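Local coordinates for protein aerobactin synthase IucC (Klebsiella pneumoniae, PDB 6CN7) that probably catalyses the ATP-dependent attachment of a second N-acetyl-N-hydroxylysine to N-citryl-N-acetyl-N-hydroxylysine, completing the siderophore aerobactin, at residues 475-483 / 532-541; 412-420 / 454-462. The protein carries 5 engineered substitutions. All coordinates share one frame; numbering follows the deposited sequence.

Contact 1 (475-483 / 532-541); sequences ADYLIHDLQ and LFSLFKPQII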
loop_
_atom_site.group_PDB
_atom_site.type_symbol
_atom_site.label_atom_id
_atom_site.label_comp_id
_atom_site.label_asym_id
_atom_site.label_seq_id
_atom_site.Cartn_x
_atom_site.Cartn_y
_atom_site.Cartn_z
ATOM N N ALA A 475 -10.461 -39.483 17.350
ATOM C CA ALA A 475 -11.253 -39.804 16.167
ATOM C C ALA A 475 -12.361 -38.782 15.941
ATOM O O ALA A 475 -12.544 -38.283 14.825
ATOM C CB ALA A 475 -11.840 -41.209 16.301
ATOM N N ASP A 476 -13.111 -38.453 16.997
ATOM C CA ASP A 476 -14.227 -37.521 16.853
ATOM C C ASP A 476 -13.768 -36.165 16.330
ATOM O O ASP A 476 -14.549 -35.456 15.686
ATOM C CB ASP A 476 -14.954 -37.358 18.187
ATOM C CG ASP A 476 -15.877 -38.523 18.493
ATOM O OD1 ASP A 476 -15.750 -39.576 17.831
ATOM O OD2 ASP A 476 -16.737 -38.386 19.390
ATOM N N TYR A 477 -12.519 -35.780 16.600
ATOM C CA TYR A 477 -11.982 -34.558 16.009
ATOM C C TYR A 477 -11.877 -34.680 14.492
ATOM O O TYR A 477 -12.131 -33.713 13.764
ATOM C CB TYR A 477 -10.603 -34.240 16.595
ATOM C CG TYR A 477 -10.582 -33.256 17.745
ATOM C CD1 TYR A 477 -10.985 -31.938 17.570
ATOM C CD2 TYR A 477 -10.118 -33.638 18.999
ATOM C CE1 TYR A 477 -10.950 -31.034 18.621
ATOM C CE2 TYR A 477 -10.074 -32.741 20.050
ATOM C CZ TYR A 477 -10.494 -31.442 19.857
ATOM O OH TYR A 477 -10.455 -30.551 20.906
ATOM N N LEU A 478 -11.505 -35.863 13.997
ATOM C CA LEU A 478 -11.146 -36.006 12.591
ATOM C C LEU A 478 -12.353 -36.233 11.694
ATOM O O LEU A 478 -12.297 -35.905 10.504
ATOM C CB LEU A 478 -10.153 -37.158 12.424
ATOM C CG LEU A 478 -8.798 -36.966 13.112
ATOM C CD1 LEU A 478 -7.934 -38.197 12.919
ATOM C CD2 LEU A 478 -8.084 -35.725 12.589
ATOM N N ILE A 479 -13.443 -36.792 12.223
ATOM C CA ILE A 479 -14.646 -36.963 11.411
ATOM C C ILE A 479 -15.078 -35.632 10.812
ATOM O O ILE A 479 -15.478 -35.560 9.645
ATOM C CB ILE A 479 -15.771 -37.594 12.256
ATOM C CG1 ILE A 479 -15.460 -39.063 12.545
ATOM C CG2 ILE A 479 -17.129 -37.472 11.552
ATOM C CD1 ILE A 479 -15.402 -39.943 11.307
ATOM N N HIS A 480 -14.999 -34.557 11.600
ATOM C CA HIS A 480 -15.500 -33.266 11.135
ATOM C C HIS A 480 -14.755 -32.797 9.892
ATOM O O HIS A 480 -15.352 -32.199 8.989
ATOM C CB HIS A 480 -15.396 -32.234 12.254
ATOM C CG HIS A 480 -16.301 -32.518 13.410
ATOM N ND1 HIS A 480 -17.650 -32.237 13.384
ATOM C CD2 HIS A 480 -16.056 -33.078 14.618
ATOM C CE1 HIS A 480 -18.195 -32.603 14.529
ATOM N NE2 HIS A 480 -17.250 -33.116 15.296
ATOM N N ASP A 481 -13.446 -33.054 9.826
ATOM C CA ASP A 481 -12.694 -32.740 8.615
ATOM C C ASP A 481 -13.373 -33.317 7.380
ATOM O O ASP A 481 -13.199 -32.796 6.272
ATOM C CB ASP A 481 -11.257 -33.271 8.725
ATOM C CG ASP A 481 -10.228 -32.160 8.904
ATOM O OD1 ASP A 481 -10.623 -30.978 8.968
ATOM O OD2 ASP A 481 -9.017 -32.472 8.976
ATOM N N LEU A 482 -14.151 -34.384 7.549
ATOM C CA LEU A 482 -14.890 -35.002 6.456
ATOM C C LEU A 482 -16.385 -34.733 6.511
ATOM O O LEU A 482 -17.003 -34.523 5.466
ATOM C CB LEU A 482 -14.651 -36.518 6.450
ATOM C CG LEU A 482 -15.246 -37.286 5.266
ATOM C CD1 LEU A 482 -14.740 -36.737 3.937
ATOM C CD2 LEU A 482 -14.925 -38.768 5.381
ATOM N N GLN A 483 -16.990 -34.741 7.701
ATOM C CA GLN A 483 -18.402 -34.388 7.819
ATOM C C GLN A 483 -18.603 -32.896 7.609
ATOM O O GLN A 483 -19.254 -32.466 6.650
ATOM C CB GLN A 483 -18.941 -34.803 9.189
ATOM C CG GLN A 483 -19.401 -36.238 9.275
ATOM C CD GLN A 483 -20.045 -36.553 10.609
ATOM O OE1 GLN A 483 -19.792 -35.880 11.606
ATOM N NE2 GLN A 483 -20.890 -37.577 10.632
ATOM N N LEU A 532 -14.899 -46.731 14.694
ATOM C CA LEU A 532 -14.155 -45.613 15.262
ATOM C C LEU A 532 -14.371 -44.332 14.468
ATOM O O LEU A 532 -14.298 -43.236 15.037
ATOM C CB LEU A 532 -12.669 -45.968 15.316
ATOM C CG LEU A 532 -11.730 -44.971 15.997
ATOM C CD1 LEU A 532 -12.039 -44.854 17.480
ATOM C CD2 LEU A 532 -10.287 -45.392 15.780
ATOM N N PHE A 533 -14.634 -44.445 13.165
ATOM C CA PHE A 533 -14.891 -43.279 12.325
ATOM C C PHE A 533 -16.254 -43.385 11.651
ATOM O O PHE A 533 -16.337 -43.385 10.417
ATOM C CB PHE A 533 -13.810 -43.136 11.248
ATOM C CG PHE A 533 -12.430 -42.901 11.788
ATOM C CD1 PHE A 533 -12.108 -41.710 12.415
ATOM C CD2 PHE A 533 -11.447 -43.864 11.639
ATOM C CE1 PHE A 533 -10.832 -41.490 12.903
ATOM C CE2 PHE A 533 -10.171 -43.652 12.123
ATOM C CZ PHE A 533 -9.861 -42.464 12.755
ATOM N N SER A 534 -17.324 -43.468 12.436
ATOM C CA SER A 534 -18.642 -43.750 11.880
ATOM C C SER A 534 -19.259 -42.494 11.281
ATOM O O SER A 534 -19.306 -41.441 11.927
ATOM C CB SER A 534 -19.565 -44.322 12.953
ATOM O OG SER A 534 -20.899 -44.393 12.479
ATOM N N LEU A 535 -19.736 -42.611 10.043
ATOM C CA LEU A 535 -20.452 -41.540 9.367
ATOM C C LEU A 535 -21.962 -41.720 9.437
ATOM O O LEU A 535 -22.694 -40.973 8.781
ATOM C CB LEU A 535 -20.013 -41.456 7.903
ATOM C CG LEU A 535 -18.533 -41.161 7.658
ATOM C CD1 LEU A 535 -18.195 -41.369 6.190
ATOM C CD2 LEU A 535 -18.191 -39.743 8.094
ATOM N N PHE A 536 -22.445 -42.687 10.220
ATOM C CA PHE A 536 -23.867 -43.010 10.273
ATOM C C PHE A 536 -24.442 -42.885 11.680
ATOM O O PHE A 536 -25.504 -43.449 11.961
ATOM C CB PHE A 536 -24.104 -44.415 9.721
ATOM C CG PHE A 536 -23.756 -44.554 8.267
ATOM C CD1 PHE A 536 -22.469 -44.886 7.877
ATOM C CD2 PHE A 536 -24.713 -44.340 7.290
ATOM C CE1 PHE A 536 -22.147 -45.008 6.540
ATOM C CE2 PHE A 536 -24.396 -44.461 5.954
ATOM C CZ PHE A 536 -23.111 -44.795 5.577
ATOM N N LYS A 537 -23.768 -42.164 12.573
ATOM C CA LYS A 537 -24.373 -41.838 13.851
ATOM C C LYS A 537 -25.581 -40.930 13.616
ATOM O O LYS A 537 -25.567 -40.091 12.710
ATOM C CB LYS A 537 -23.365 -41.150 14.772
ATOM C CG LYS A 537 -22.281 -42.072 15.334
ATOM C CD LYS A 537 -21.370 -41.322 16.307
ATOM C CE LYS A 537 -20.354 -42.238 16.986
ATOM N NZ LYS A 537 -19.103 -42.412 16.193
ATOM N N PRO A 538 -26.645 -41.074 14.410
ATOM C CA PRO A 538 -27.870 -40.306 14.130
ATOM C C PRO A 538 -27.690 -38.803 14.203
ATOM O O PRO A 538 -28.485 -38.073 13.596
ATOM C CB PRO A 538 -28.855 -40.806 15.199
ATOM C CG PRO A 538 -28.016 -41.406 16.260
ATOM C CD PRO A 538 -26.799 -41.948 15.584
ATOM N N GLN A 539 -26.683 -38.312 14.916
ATOM C CA GLN A 539 -26.446 -36.883 15.045
ATOM C C GLN A 539 -25.041 -36.531 14.571
ATOM O O GLN A 539 -24.152 -37.383 14.494
ATOM C CB GLN A 539 -26.629 -36.413 16.495
ATOM C CG GLN A 539 -28.065 -36.472 17.005
ATOM C CD GLN A 539 -28.386 -37.763 17.737
ATOM O OE1 GLN A 539 -27.511 -38.598 17.966
ATOM N NE2 GLN A 539 -29.650 -37.928 18.113
ATOM N N ILE A 540 -24.861 -35.254 14.246
ATOM C CA ILE A 540 -23.553 -34.679 13.955
ATOM C C ILE A 540 -23.276 -33.612 15.004
ATOM O O ILE A 540 -24.156 -32.802 15.319
ATOM C CB ILE A 540 -23.494 -34.087 12.534
ATOM C CG1 ILE A 540 -23.619 -35.200 11.490
ATOM C CG2 ILE A 540 -22.191 -33.309 12.322
ATOM C CD1 ILE A 540 -23.804 -34.699 10.070
ATOM N N ILE A 541 -22.063 -33.617 15.546
ATOM C CA ILE A 541 -21.670 -32.634 16.548
ATOM C C ILE A 541 -21.414 -31.299 15.864
ATOM O O ILE A 541 -20.869 -31.242 14.755
ATOM C CB ILE A 541 -20.432 -33.122 17.323
ATOM C CG1 ILE A 541 -20.760 -34.423 18.067
ATOM C CG2 ILE A 541 -19.947 -32.049 18.299
ATOM C CD1 ILE A 541 -19.561 -35.093 18.716
#
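Ala475 and Ile479, one turn apart at the start of helix 475-499, pack against Phe533, where the chain leaves helix 527-532 and heads for strand 539-541. This is the tight end of the contact. The small methyl of Ala475 lets the neighbouring backbone close in: its CB lies 3.4 Å from Leu532 O and 3.6 Å from Phe533 CE1. Ile479 sends its CG1 branch to the side opposite the carbonyl carbon (chi1 -71°), and its CD1 touches Phe533 CA (3.5 Å) and CB, beside the ring edge. Phe533 also packs on Val452. Farther along, the aliphatic stem of Gln483 runs alongside Leu535 in the opposite sense, CG 3.9 Å from Leu535 CD2, while its flat amide lies against Ile540, OE1 by CG2 and NE2 by CG1.

The other side is more exposed. His480 meets Ile541 closely by its ring edge, CE1 3.0 Å from Ile541 O, and its ND1 bonds to Thr484. Asp476 is looser: OD2 is 4.4 Å from Ile541 CD1, and OD1 stays 4.7 Å from Lys537 NZ.

With neither hydrogen bond nor salt bridge across the segments, the joint relies on apolar packing and shape.

Contact 2 (412-420 / 454-462); sequences HLLCRYGVA and DAFPEMDSL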
loop_
_atom_site.group_PDB
_atom_site.type_symbol
_atom_site.label_atom_id
_atom_site.label_comp_id
_atom_site.label_asym_id
_atom_site.label_seq_id
_atom_site.Cartn_x
_atom_site.Cartn_y
_atom_site.Cartn_z
ATOM N N HIS A 412 -11.204 -43.799 3.075
ATOM C CA HIS A 412 -10.282 -44.922 3.208
ATOM C C HIS A 412 -8.949 -44.467 3.787
ATOM O O HIS A 412 -8.400 -45.107 4.692
ATOM C CB HIS A 412 -10.080 -45.592 1.847
ATOM C CG HIS A 412 -9.077 -46.703 1.859
ATOM N ND1 HIS A 412 -9.292 -47.895 2.515
ATOM C CD2 HIS A 412 -7.854 -46.804 1.287
ATOM C CE1 HIS A 412 -8.245 -48.682 2.350
ATOM N NE2 HIS A 412 -7.359 -48.044 1.610
ATOM N N LEU A 413 -8.406 -43.361 3.271
ATOM C CA LEU A 413 -7.178 -42.809 3.833
ATOM C C LEU A 413 -7.307 -42.609 5.338
ATOM O O LEU A 413 -6.380 -42.915 6.098
ATOM C CB LEU A 413 -6.842 -41.485 3.141
ATOM C CG LEU A 413 -5.548 -40.785 3.569
ATOM C CD1 LEU A 413 -4.333 -41.654 3.282
ATOM C CD2 LEU A 413 -5.417 -39.442 2.868
ATOM N N LEU A 414 -8.463 -42.114 5.790
ATOM C CA LEU A 414 -8.661 -41.852 7.213
ATOM C C LEU A 414 -8.734 -43.146 8.016
ATOM O O LEU A 414 -8.022 -43.310 9.014
ATOM C CB LEU A 414 -9.931 -41.024 7.417
ATOM C CG LEU A 414 -10.407 -40.853 8.865
ATOM C CD1 LEU A 414 -9.346 -40.159 9.704
ATOM C CD2 LEU A 414 -11.718 -40.087 8.914
ATOM N N CYS A 415 -9.595 -44.077 7.600
ATOM C CA CYS A 415 -9.860 -45.253 8.423
ATOM C C CYS A 415 -8.683 -46.217 8.451
ATOM O O CYS A 415 -8.483 -46.912 9.454
ATOM C CB CYS A 415 -11.112 -45.967 7.922
ATOM S SG CYS A 415 -12.593 -44.951 8.009
ATOM N N ARG A 416 -7.899 -46.280 7.375
ATOM C CA ARG A 416 -6.778 -47.211 7.307
ATOM C C ARG A 416 -5.490 -46.609 7.851
ATOM O O ARG A 416 -4.745 -47.290 8.564
ATOM C CB ARG A 416 -6.566 -47.667 5.862
ATOM C CG ARG A 416 -5.301 -48.508 5.624
ATOM C CD ARG A 416 -5.648 -49.939 5.292
ATOM N NE ARG A 416 -4.474 -50.736 4.935
ATOM C CZ ARG A 416 -4.176 -51.151 3.708
ATOM N NH1 ARG A 416 -4.965 -50.865 2.678
ATOM N NH2 ARG A 416 -3.080 -51.872 3.505
ATOM N N TYR A 417 -5.214 -45.346 7.534
ATOM C CA TYR A 417 -3.949 -44.719 7.884
ATOM C C TYR A 417 -4.088 -43.636 8.946
ATOM O O TYR A 417 -3.084 -43.022 9.317
ATOM C CB TYR A 417 -3.301 -44.130 6.626
ATOM C CG TYR A 417 -3.077 -45.148 5.532
ATOM C CD1 TYR A 417 -2.037 -46.062 5.616
ATOM C CD2 TYR A 417 -3.904 -45.196 4.420
ATOM C CE1 TYR A 417 -1.827 -47.000 4.624
ATOM C CE2 TYR A 417 -3.700 -46.126 3.419
ATOM C CZ TYR A 417 -2.661 -47.026 3.529
ATOM O OH TYR A 417 -2.453 -47.956 2.539
ATOM N N GLY A 418 -5.296 -43.383 9.443
ATOM C CA GLY A 418 -5.478 -42.367 10.466
ATOM C C GLY A 418 -5.080 -40.977 10.022
ATOM O O GLY A 418 -4.641 -40.171 10.848
ATOM N N VAL A 419 -5.224 -40.673 8.734
ATOM C CA VAL A 419 -4.802 -39.402 8.157
ATOM C C VAL A 419 -6.036 -38.670 7.655
ATOM O O VAL A 419 -6.866 -39.257 6.952
ATOM C CB VAL A 419 -3.791 -39.608 7.013
ATOM C CG1 VAL A 419 -3.431 -38.277 6.362
ATOM C CG2 VAL A 419 -2.540 -40.309 7.523
ATOM N N ALA A 420 -6.152 -37.390 8.006
ATOM C CA ALA A 420 -7.263 -36.554 7.574
ATOM C C ALA A 420 -6.756 -35.435 6.677
ATOM O O ALA A 420 -5.702 -34.848 6.937
ATOM C CB ALA A 420 -8.008 -35.959 8.773
ATOM N N ASP A 454 -4.729 -42.201 18.144
ATOM C CA ASP A 454 -4.468 -43.632 18.223
ATOM C C ASP A 454 -3.244 -43.993 17.389
ATOM O O ASP A 454 -2.932 -43.342 16.389
ATOM C CB ASP A 454 -5.686 -44.421 17.738
ATOM C CG ASP A 454 -6.933 -44.122 18.542
ATOM O OD1 ASP A 454 -6.859 -43.281 19.463
ATOM O OD2 ASP A 454 -7.986 -44.727 18.256
ATOM N N ALA A 455 -2.550 -45.046 17.808
ATOM C CA ALA A 455 -1.342 -45.508 17.129
ATOM C C ALA A 455 -1.734 -46.620 16.163
ATOM O O ALA A 455 -1.919 -47.773 16.562
ATOM C CB ALA A 455 -0.302 -45.985 18.135
ATOM N N PHE A 456 -1.864 -46.266 14.884
ATOM C CA PHE A 456 -2.153 -47.245 13.843
ATOM C C PHE A 456 -0.849 -47.823 13.306
ATOM O O PHE A 456 0.084 -47.062 13.025
ATOM C CB PHE A 456 -2.932 -46.612 12.696
ATOM C CG PHE A 456 -4.344 -46.211 13.050
ATOM C CD1 PHE A 456 -4.889 -46.510 14.289
ATOM C CD2 PHE A 456 -5.129 -45.536 12.125
ATOM C CE1 PHE A 456 -6.186 -46.141 14.600
ATOM C CE2 PHE A 456 -6.426 -45.167 12.430
ATOM C CZ PHE A 456 -6.954 -45.470 13.670
ATOM N N PRO A 457 -0.734 -49.146 13.150
ATOM C CA PRO A 457 0.476 -49.690 12.513
ATOM C C PRO A 457 0.743 -49.082 11.148
ATOM O O PRO A 457 1.904 -48.841 10.790
ATOM C CB PRO A 457 0.178 -51.192 12.414
ATOM C CG PRO A 457 -0.845 -51.454 13.459
ATOM C CD PRO A 457 -1.671 -50.210 13.554
ATOM N N GLU A 458 -0.313 -48.813 10.379
ATOM C CA GLU A 458 -0.164 -48.243 9.048
ATOM C C GLU A 458 0.446 -46.848 9.073
ATOM O O GLU A 458 0.773 -46.316 8.007
ATOM C CB GLU A 458 -1.523 -48.201 8.343
ATOM C CG GLU A 458 -2.211 -49.555 8.217
ATOM C CD GLU A 458 -3.069 -49.902 9.424
ATOM O OE1 GLU A 458 -2.936 -49.225 10.464
ATOM O OE2 GLU A 458 -3.879 -50.852 9.331
ATOM N N MET A 459 0.608 -46.246 10.252
ATOM C CA MET A 459 1.207 -44.925 10.381
ATOM C C MET A 459 2.685 -44.965 10.743
ATOM O O MET A 459 3.328 -43.910 10.761
ATOM C CB MET A 459 0.464 -44.109 11.443
ATOM C CG MET A 459 -0.450 -43.054 10.874
ATOM S SD MET A 459 -1.233 -42.060 12.158
ATOM C CE MET A 459 0.178 -41.117 12.716
ATOM N N ASP A 460 3.237 -46.144 11.038
ATOM C CA ASP A 460 4.642 -46.226 11.420
ATOM C C ASP A 460 5.567 -45.746 10.308
ATOM O O ASP A 460 6.697 -45.335 10.592
ATOM C CB ASP A 460 4.993 -47.661 11.813
ATOM C CG ASP A 460 4.325 -48.090 13.105
ATOM O OD1 ASP A 460 3.659 -47.245 13.742
ATOM O OD2 ASP A 460 4.465 -49.272 13.484
ATOM N N SER A 461 5.114 -45.786 9.055
ATOM C CA SER A 461 5.940 -45.372 7.927
ATOM C C SER A 461 6.116 -43.862 7.841
ATOM O O SER A 461 6.945 -43.397 7.050
ATOM C CB SER A 461 5.326 -45.886 6.623
ATOM O OG SER A 461 5.130 -47.289 6.667
ATOM N N LEU A 462 5.366 -43.094 8.622
ATOM C CA LEU A 462 5.394 -41.641 8.509
ATOM C C LEU A 462 6.673 -41.091 9.138
ATOM O O LEU A 462 7.003 -41.457 10.269
ATOM C CB LEU A 462 4.166 -41.042 9.193
ATOM C CG LEU A 462 3.928 -39.537 9.056
ATOM C CD1 LEU A 462 3.705 -39.145 7.606
ATOM C CD2 LEU A 462 2.737 -39.122 9.904
#
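Tyr417 and Glu458 bring the two backbones closest, their CA atoms 5.3 Å apart, where helix 395-417 ends at Gly418, a residue of positive phi, beside the short 3-10 turn 457-459. Phe456 points its ring edge at this helix end, CD2 lying 3.4 Å from Gly418 N. Glycine suits the spot twice over: it accepts the positive phi readily, and it has no side chain to hold the ring off.

Glu458 lies across the last helical turn. Its CB touches the Tyr417 ring at CD1 (3.5 Å), whereas its carbonyl O lies in plane at the ring edge. A bend at chi2 (88°) folds the carboxylate back over the backbone, so that CD sits 3.2 Å from Arg416 O. Carboxylate and carbonyl are both acceptors and cannot bond to each other; Arg529 reconciles them, its NH2 forming a salt bridge with Glu458 OE1 and its NH1 bonding to Arg416 O and Cys415 O. The same arginine makes a cation-pi contact with Phe456. The unbranched Met459 lets CG and SD lie beside the Tyr417 carbonyl in van der Waals contact, CG 3.1 Å from Tyr417 O.

Arg416, with CG anti to its own N (chi1 172°), lays that carbon 3.5 Å above the centre of the Tyr417 ring, while the Tyr417 hydroxyl stands over the guanidinium. Asp311 OD2 takes a salt bridge from Arg416 NH1 and a hydrogen bond with Tyr417 OH. Arg416 NE and Glu458 OE2, 4.4 Å apart, are opposite charges beyond a salt bridge, their planes steeply inclined.

No hydrogen bond links the segments directly. Direct contact is packing, and the polar link passes through Arg529, which supplies donors for the carbonyls of the helix end and would probably favour a charged Glu458.

How the contacts relate
From the N terminus, the chain runs through helix 395-417 into strand 419-421, then through strands 428-433, 436-442 and 449-452 to the loop that closes contact 2, a 33-residue excursion containing no helix. Helix 464-467 and strand 472-473 follow before contact 1 opens at helix 475-499; helix 505-521 and then helix 527-532, whose last residue begins segment 532-541, bring the chain back to close it. The two loops are therefore in series, neither nested nor crossed. Their centres are 16 Å apart, yet they touch: Phe533 packs on Leu414, Leu532 on Asp454 and Leu478 on Ala420. Together they tie the end of helix 395-417 and the sheet of 419-421, 449-452 and 472-473 to helix 475-499 and segment 532-541.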